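Local atomic coordinates of ribosomal protein S2-related protein (Deinococcus radiodurans, PDB entry 2JH3), a protein that binds a 4Fe-4S iron-sulphur cluster and, with a chelatase-like fold, is probably related to the sirohydrochlorin ferrochelatases. Residues Val44-Trp49 with Gly329-Thr334; Arg341-Pro344 with Thr350-Arg353; Leu333-Glu338 with Pro344-Arg349. One frame throughout, in Å; residues are numbered along the deposited sequence.

Interaction 1. Residues Val44-Trp49 with Gly329-Thr334; sequences VLEGYW and GLRDLT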
# COMPACT_ATOMS: atom_id res chain seq x y z
N VAL A 44 -24.84 -14.16 16.21
CA VAL A 44 -24.28 -14.96 15.12
C VAL A 44 -23.02 -14.24 14.63
O VAL A 44 -23.04 -13.05 14.26
CB VAL A 44 -25.28 -15.18 13.97
CG1 VAL A 44 -24.72 -16.07 12.91
CG2 VAL A 44 -26.60 -15.74 14.51
N LEU A 45 -21.92 -14.94 14.74
CA LEU A 45 -20.63 -14.40 14.36
C LEU A 45 -20.03 -15.21 13.20
O LEU A 45 -20.50 -16.34 12.88
CB LEU A 45 -19.71 -14.40 15.59
CG LEU A 45 -20.20 -13.49 16.75
CD1 LEU A 45 -19.17 -13.51 17.85
CD2 LEU A 45 -20.46 -12.02 16.41
N GLU A 46 -18.98 -14.63 12.60
CA GLU A 46 -18.29 -15.24 11.47
C GLU A 46 -16.84 -15.44 11.77
O GLU A 46 -16.20 -14.63 12.47
CB GLU A 46 -18.39 -14.34 10.25
CG GLU A 46 -19.78 -14.16 9.80
CD GLU A 46 -19.96 -12.87 8.97
OE1 GLU A 46 -19.04 -12.56 8.19
OE2 GLU A 46 -21.02 -12.25 9.04
N GLY A 47 -16.28 -16.51 11.23
CA GLY A 47 -14.84 -16.65 11.18
C GLY A 47 -14.37 -17.31 9.89
O GLY A 47 -15.15 -18.03 9.23
N TYR A 48 -13.11 -17.08 9.54
CA TYR A 48 -12.60 -17.60 8.26
C TYR A 48 -11.21 -18.17 8.42
O TYR A 48 -10.45 -17.75 9.27
CB TYR A 48 -12.60 -16.51 7.16
CG TYR A 48 -13.94 -15.98 6.88
CD1 TYR A 48 -14.40 -14.89 7.55
CD2 TYR A 48 -14.81 -16.62 5.96
CE1 TYR A 48 -15.70 -14.41 7.36
CE2 TYR A 48 -16.11 -16.17 5.79
CZ TYR A 48 -16.54 -15.04 6.48
OH TYR A 48 -17.83 -14.55 6.27
N TRP A 49 -10.87 -19.11 7.58
CA TRP A 49 -9.55 -19.64 7.55
C TRP A 49 -8.56 -18.59 6.96
O TRP A 49 -7.52 -18.35 7.54
CB TRP A 49 -9.53 -20.96 6.73
CG TRP A 49 -8.23 -21.68 6.69
CD1 TRP A 49 -7.11 -21.42 7.40
CD2 TRP A 49 -7.88 -22.71 5.77
NE1 TRP A 49 -6.08 -22.26 7.01
CE2 TRP A 49 -6.55 -23.07 6.02
CE3 TRP A 49 -8.59 -23.37 4.79
CZ2 TRP A 49 -5.90 -24.09 5.31
CZ3 TRP A 49 -7.96 -24.38 4.10
CH2 TRP A 49 -6.63 -24.73 4.36
N GLY A 329 -23.93 -3.77 5.80
CA GLY A 329 -23.65 -2.76 4.78
C GLY A 329 -22.29 -2.09 4.91
O GLY A 329 -21.60 -1.83 3.91
N LEU A 330 -21.98 -1.70 6.14
CA LEU A 330 -20.66 -1.16 6.47
C LEU A 330 -19.54 -2.13 6.12
O LEU A 330 -18.54 -1.71 5.53
CB LEU A 330 -20.60 -0.86 7.95
CG LEU A 330 -19.28 -0.40 8.60
CD1 LEU A 330 -18.74 0.77 7.83
CD2 LEU A 330 -19.50 -0.02 10.01
N ARG A 331 -19.70 -3.39 6.50
CA ARG A 331 -18.79 -4.49 6.16
C ARG A 331 -18.55 -4.67 4.63
O ARG A 331 -17.39 -4.63 4.11
CB ARG A 331 -19.25 -5.79 6.86
CG ARG A 331 -18.40 -7.04 6.50
CD ARG A 331 -19.10 -7.92 5.43
NE ARG A 331 -20.08 -8.78 6.14
CZ ARG A 331 -21.36 -8.94 5.83
NH1 ARG A 331 -21.92 -8.41 4.77
NH2 ARG A 331 -22.08 -9.70 6.59
N ASP A 332 -19.65 -4.68 3.88
CA ASP A 332 -19.56 -4.73 2.41
C ASP A 332 -18.82 -3.50 1.85
O ASP A 332 -18.02 -3.61 0.95
CB ASP A 332 -20.96 -4.68 1.79
CG ASP A 332 -21.82 -5.91 2.08
OD1 ASP A 332 -21.36 -6.87 2.69
OD2 ASP A 332 -23.00 -5.89 1.65
N LEU A 333 -19.10 -2.30 2.33
CA LEU A 333 -18.48 -1.13 1.77
C LEU A 333 -16.97 -0.99 2.08
O LEU A 333 -16.22 -0.30 1.35
CB LEU A 333 -19.20 0.14 2.19
CG LEU A 333 -19.98 0.98 1.16
CD1 LEU A 333 -20.71 0.14 0.06
CD2 LEU A 333 -20.96 1.94 1.91
N THR A 334 -16.52 -1.64 3.11
CA THR A 334 -15.12 -1.60 3.55
C THR A 334 -14.36 -2.89 3.21
O THR A 334 -13.18 -3.08 3.60
CB THR A 334 -15.07 -1.33 5.06
OG1 THR A 334 -15.80 -2.31 5.79
CG2 THR A 334 -15.63 0.06 5.39
O HOH W 1 -17.63 -10.52 7.65

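Interaction 2. Residues Arg341-Pro344 with Thr350-Arg353; sequences RWRP and TLPR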
# COMPACT_ATOMS: atom_id res chain seq x y z
N ARG A 341 -9.60 -4.05 -4.73
CA ARG A 341 -8.93 -5.24 -4.33
C ARG A 341 -9.40 -5.63 -2.91
O ARG A 341 -9.65 -4.73 -2.05
CB ARG A 341 -7.43 -5.00 -4.36
CG ARG A 341 -6.85 -4.76 -5.80
CD ARG A 341 -5.39 -4.50 -5.67
NE ARG A 341 -5.11 -3.29 -4.88
CZ ARG A 341 -4.29 -2.32 -5.25
NH1 ARG A 341 -3.60 -2.38 -6.39
NH2 ARG A 341 -4.14 -1.27 -4.44
N TRP A 342 -9.53 -6.94 -2.68
CA TRP A 342 -10.02 -7.49 -1.42
C TRP A 342 -9.09 -7.09 -0.31
O TRP A 342 -7.89 -7.05 -0.49
CB TRP A 342 -10.01 -9.01 -1.54
CG TRP A 342 -10.76 -9.75 -0.57
CD1 TRP A 342 -10.27 -10.73 0.26
CD2 TRP A 342 -12.17 -9.70 -0.33
NE1 TRP A 342 -11.28 -11.26 1.00
CE2 TRP A 342 -12.45 -10.65 0.67
CE3 TRP A 342 -13.22 -8.90 -0.83
CZ2 TRP A 342 -13.73 -10.85 1.17
CZ3 TRP A 342 -14.50 -9.14 -0.34
CH2 TRP A 342 -14.74 -10.11 0.65
N ARG A 343 -9.67 -6.88 0.87
CA ARG A 343 -8.92 -6.62 2.09
C ARG A 343 -9.05 -7.74 3.14
O ARG A 343 -9.89 -7.63 4.06
CB ARG A 343 -9.50 -5.34 2.68
CG ARG A 343 -9.34 -4.09 1.77
CD ARG A 343 -9.89 -2.78 2.37
NE ARG A 343 -9.13 -2.41 3.57
CZ ARG A 343 -9.56 -2.41 4.83
NH1 ARG A 343 -10.79 -2.74 5.12
NH2 ARG A 343 -8.68 -2.11 5.82
N PRO A 344 -8.22 -8.80 3.03
CA PRO A 344 -8.33 -9.93 3.97
C PRO A 344 -7.91 -9.60 5.38
O PRO A 344 -8.42 -10.16 6.35
CB PRO A 344 -7.45 -10.97 3.33
CG PRO A 344 -6.47 -10.25 2.58
CD PRO A 344 -7.13 -9.03 2.06
N THR A 350 -5.68 0.73 4.24
CA THR A 350 -6.24 0.71 2.89
C THR A 350 -7.75 0.83 2.91
O THR A 350 -8.38 0.54 1.92
CB THR A 350 -5.88 -0.59 2.20
OG1 THR A 350 -6.42 -1.64 2.97
CG2 THR A 350 -4.35 -0.74 2.10
N LEU A 351 -8.33 1.38 4.00
CA LEU A 351 -9.77 1.52 4.13
C LEU A 351 -10.14 2.52 3.08
O LEU A 351 -9.48 3.49 2.92
CB LEU A 351 -10.15 2.04 5.51
CG LEU A 351 -11.57 1.96 6.00
CD1 LEU A 351 -11.88 0.57 6.17
CD2 LEU A 351 -11.70 2.72 7.30
N PRO A 352 -11.19 2.26 2.32
CA PRO A 352 -11.65 3.21 1.33
C PRO A 352 -12.44 4.40 1.93
O PRO A 352 -12.99 4.34 3.02
CB PRO A 352 -12.50 2.32 0.38
CG PRO A 352 -13.12 1.35 1.32
CD PRO A 352 -12.01 1.04 2.34
N ARG A 353 -12.35 5.52 1.21
CA ARG A 353 -13.09 6.71 1.46
C ARG A 353 -14.48 6.62 0.82
O ARG A 353 -14.79 5.70 0.10
CB ARG A 353 -12.33 7.95 0.98
CG ARG A 353 -11.13 8.27 1.79
CD ARG A 353 -10.26 9.34 1.10
NE ARG A 353 -9.46 8.76 0.04
CZ ARG A 353 -8.55 9.38 -0.72
NH1 ARG A 353 -8.34 10.67 -0.58
NH2 ARG A 353 -7.83 8.66 -1.59

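Interaction 3. Residues Leu333-Glu338 with Pro344-Arg349; sequences LTARDE and PIRTWR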
# COMPACT_ATOMS: atom_id res chain seq x y z
N LEU A 333 -19.10 -2.30 2.33
CA LEU A 333 -18.48 -1.13 1.77
C LEU A 333 -16.97 -0.99 2.08
O LEU A 333 -16.22 -0.30 1.35
CB LEU A 333 -19.20 0.14 2.19
CG LEU A 333 -19.98 0.98 1.16
CD1 LEU A 333 -20.71 0.14 0.06
CD2 LEU A 333 -20.96 1.94 1.91
N THR A 334 -16.52 -1.64 3.11
CA THR A 334 -15.12 -1.60 3.55
C THR A 334 -14.36 -2.89 3.21
O THR A 334 -13.18 -3.08 3.60
CB THR A 334 -15.07 -1.33 5.06
OG1 THR A 334 -15.80 -2.31 5.79
CG2 THR A 334 -15.63 0.06 5.39
N ALA A 335 -15.02 -3.79 2.47
CA ALA A 335 -14.44 -5.06 2.11
C ALA A 335 -13.34 -4.95 1.03
O ALA A 335 -12.46 -5.82 0.93
CB ALA A 335 -15.54 -6.08 1.67
N ARG A 336 -13.36 -3.88 0.25
CA ARG A 336 -12.36 -3.69 -0.80
C ARG A 336 -11.74 -2.31 -0.67
O ARG A 336 -12.40 -1.37 -0.15
CB ARG A 336 -13.02 -3.83 -2.19
CG ARG A 336 -13.58 -5.24 -2.44
CD ARG A 336 -14.40 -5.38 -3.78
NE ARG A 336 -14.71 -6.83 -3.98
CZ ARG A 336 -13.88 -7.77 -4.49
NH1 ARG A 336 -12.61 -7.51 -4.88
NH2 ARG A 336 -14.28 -9.03 -4.55
N ASP A 337 -10.51 -2.19 -1.15
CA ASP A 337 -9.78 -0.95 -1.21
C ASP A 337 -10.21 -0.13 -2.42
O ASP A 337 -11.10 -0.55 -3.21
CB ASP A 337 -8.26 -1.16 -1.11
CG ASP A 337 -7.62 -1.80 -2.40
OD1 ASP A 337 -8.25 -1.78 -3.48
OD2 ASP A 337 -6.49 -2.32 -2.29
N GLU A 338 -9.64 1.06 -2.54
CA GLU A 338 -10.04 1.98 -3.60
C GLU A 338 -9.71 1.51 -5.02
O GLU A 338 -10.25 2.06 -5.98
CB GLU A 338 -9.53 3.42 -3.31
CG GLU A 338 -10.28 4.05 -2.11
CD GLU A 338 -9.71 5.37 -1.65
OE1 GLU A 338 -8.83 5.91 -2.34
OE2 GLU A 338 -10.16 5.92 -0.64
N PRO A 344 -8.22 -8.80 3.03
CA PRO A 344 -8.33 -9.93 3.97
C PRO A 344 -7.91 -9.60 5.38
O PRO A 344 -8.42 -10.16 6.35
CB PRO A 344 -7.45 -10.97 3.33
CG PRO A 344 -6.47 -10.25 2.58
CD PRO A 344 -7.13 -9.03 2.06
N ILE A 345 -7.01 -8.61 5.52
CA ILE A 345 -6.58 -8.11 6.77
C ILE A 345 -7.09 -6.68 6.93
O ILE A 345 -6.61 -5.77 6.26
CB ILE A 345 -5.00 -8.13 6.91
CG1 ILE A 345 -4.40 -9.51 6.64
CG2 ILE A 345 -4.63 -7.65 8.28
CD1 ILE A 345 -4.91 -10.67 7.48
N ARG A 346 -8.07 -6.49 7.82
CA ARG A 346 -8.87 -5.26 7.82
C ARG A 346 -8.17 -4.12 8.52
O ARG A 346 -8.60 -2.99 8.44
CB ARG A 346 -10.27 -5.57 8.42
CG ARG A 346 -11.24 -6.16 7.37
CD ARG A 346 -12.57 -6.66 7.89
NE ARG A 346 -13.57 -6.69 6.82
CZ ARG A 346 -14.25 -5.65 6.36
NH1 ARG A 346 -15.09 -5.84 5.36
NH2 ARG A 346 -14.23 -4.47 6.98
N THR A 347 -7.12 -4.40 9.28
CA THR A 347 -6.26 -3.36 9.86
C THR A 347 -5.18 -2.77 8.90
O THR A 347 -4.39 -1.96 9.32
CB THR A 347 -5.55 -3.85 11.08
OG1 THR A 347 -4.92 -5.12 10.86
CG2 THR A 347 -6.54 -3.99 12.21
N TRP A 348 -5.17 -3.21 7.65
CA TRP A 348 -4.32 -2.60 6.66
C TRP A 348 -4.77 -1.18 6.42
O TRP A 348 -5.96 -0.88 6.50
CB TRP A 348 -4.22 -3.45 5.36
CG TRP A 348 -3.20 -4.48 5.50
CD1 TRP A 348 -2.85 -5.13 6.67
CD2 TRP A 348 -2.43 -5.07 4.48
NE1 TRP A 348 -1.86 -6.02 6.42
CE2 TRP A 348 -1.56 -5.99 5.09
CE3 TRP A 348 -2.28 -4.81 3.11
CZ2 TRP A 348 -0.63 -6.75 4.36
CZ3 TRP A 348 -1.35 -5.52 2.39
CH2 TRP A 348 -0.52 -6.47 3.01
N ARG A 349 -3.79 -0.29 6.23
CA ARG A 349 -4.03 1.14 5.98
C ARG A 349 -4.55 1.38 4.56
O ARG A 349 -4.00 2.19 3.73
CB ARG A 349 -2.76 1.91 6.27
CG ARG A 349 -2.97 3.41 6.72
CD ARG A 349 -1.75 4.29 6.42
NE ARG A 349 -0.60 3.76 7.19
CZ ARG A 349 0.57 4.38 7.33
NH1 ARG A 349 0.77 5.53 6.74
NH2 ARG A 349 1.54 3.83 8.02

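Interaction 1. Residues Val44-Trp49 with Gly329-Thr334
Glu46 and Arg331 reach for each other through different torsions. Glu46 sets CG anti to its carbonyl carbon (chi1 -63°) and then runs extended, which carries the carboxylate off strand 43-48. Arg331 has CG anti to the backbone N, and its chain folds at chi2 (-100°) and chi3. The bends turn the guanidinium edge to both Glu46 and the neighbouring Asp332. The two side chains come from opposite directions, and the backbones stay far apart: CA of Glu46 and CA of Arg331 are 12.0 Å from each other.

The direct link is one long salt bridge, with Glu46 OE2 3.7 Å from Arg331 NH2. OE2 lies at the edge of the guanidinium, but the carboxylate plane is turned 42° against it, so the two groups do not form a flat, two-bond pair. A water adds a second path. It donates to Glu46 OE1 at 2.5 Å and weakly accepts from Arg331 NE at 3.4 Å. Tyr48, on the same strand, also gives its hydroxyl to OE1, with Tyr48 OH to Glu46 OE1 at 3.0 Å. On the helix side, Arg331 NH1 makes a hydrogen-bonded salt bridge to Asp332 OD1 at 2.6 Å, in the guanidinium plane.

Arg31 of helix 18-35 makes a salt bridge to Glu46 OE2. Leu370 of helix 361-371 packs on both Glu46 and Arg331.

The contact joins an outermost strand of the first chelatase-like sheet to helix 327-333 of the stabilising domain. Glu46, Arg331 and Asp332 form a salt-bridge network. Each carboxylate oxygen of Glu46 has more than one partner, and Arg331 is shared between two acids. Charge is thus probably balanced across a buried domain boundary, with the Glu46-Arg331 pair itself long and partly bridged by water.

Interaction 2. Residues Arg341-Pro344 with Thr350-Arg353
Arg343 and Thr350 meet across an irregular loop, without helix or strand, that joins helix 327-333 to strand 355-359 in the stabilising domain. Between the two segments the polar part is one hydrogen bond. Arg343 NE donates to Thr350 OG1 at 2.9 Å, nearly straight at 174°. The hydroxyl oxygen lies in the guanidinium plane, at its edge. A bend at chi3 (64°) turns NE to this hydroxyl while the two side chains slide past each other in opposite directions.

The other guanidinium nitrogens are used within the same loop. NH2 donates to the carbonyl oxygens of Arg346 and Trp348, and NH1 to that of Thr334. These bonds probably fix the rotation of the buried group.

The nonpolar part lies over one guanidinium face. Leu351 CA sits there, offset toward the rim, and the Leu351 methyl CD1 approaches Arg343 NH1 at 3.6 Å.

Beyond the segments, Leu351 O accepts a hydrogen bond from Arg349 of the second subunit, so this loop also takes part in the dimer interface. The side chain of Arg343 is about 10 Å from the bound iron-sulphur cluster. At the margin of the contact, the Arg343 methylene CD lies 4.4 Å from Pro352 CD.

Interaction 3. Residues Leu333-Glu338 with Pro344-Arg349
Thr334 and Arg346 cross at about a right angle, with the guanidinium edge turned to the threonine hydroxyl. Arg346 NH2 donates to Thr334 OG1 at 2.9 Å, and the bond is almost straight at 176°. The oxygen lies in the guanidinium plane. Arg346 runs extended from CG to NE (chi2 172°), which carries its end to Thr334 while the CA atoms of the nearest pair, Ala335 and Arg346, stay 8.0 Å apart. Thr334 O lies over one face of the guanidinium. Ala335 comes in obliquely, its CA 3.4 Å from Arg346 NH1.

Thr334 OG1 also donates to Leu330 O in the last turn of the helix, so two bonds hold the hydroxyl. Arg346 NH1 binds Arg331 O, and NH2 also binds Leu371 O. With these carbonyls, the arginine ties together the end of helix 327-333, the end of helix 361-371 and its own loop.

Trp348 N to Ile345 O at 3.2 Å closes a type I beta turn, and Trp348 touches the cluster. The arrangement is thus a type I beta turn bordering the 4Fe-4S site, whose second residue, Arg346, sends its guanidinium to the C-terminal end of helix 327-333.

In the fold
All three contacts are buried, but interaction 1 lies nearest the chain's centre. It alone joins two domains, through charged groups and a water. Interactions 2 and 3 lie within the stabilising domain, with centres 3 Å apart, and rest on neutral hydroxyls that accept from arginines. Both border the second subunit, which does not touch interaction 1. Leu333 and Thr334 lie in segments of both interactions 1 and 3, but Thr334 makes contact only in interaction 3. Carbonyls at the end of helix 327-333 are taken by the arginines of interactions 2 and 3. This helix thus connects the chelatase-like strand to the loop beside the iron-sulphur cluster.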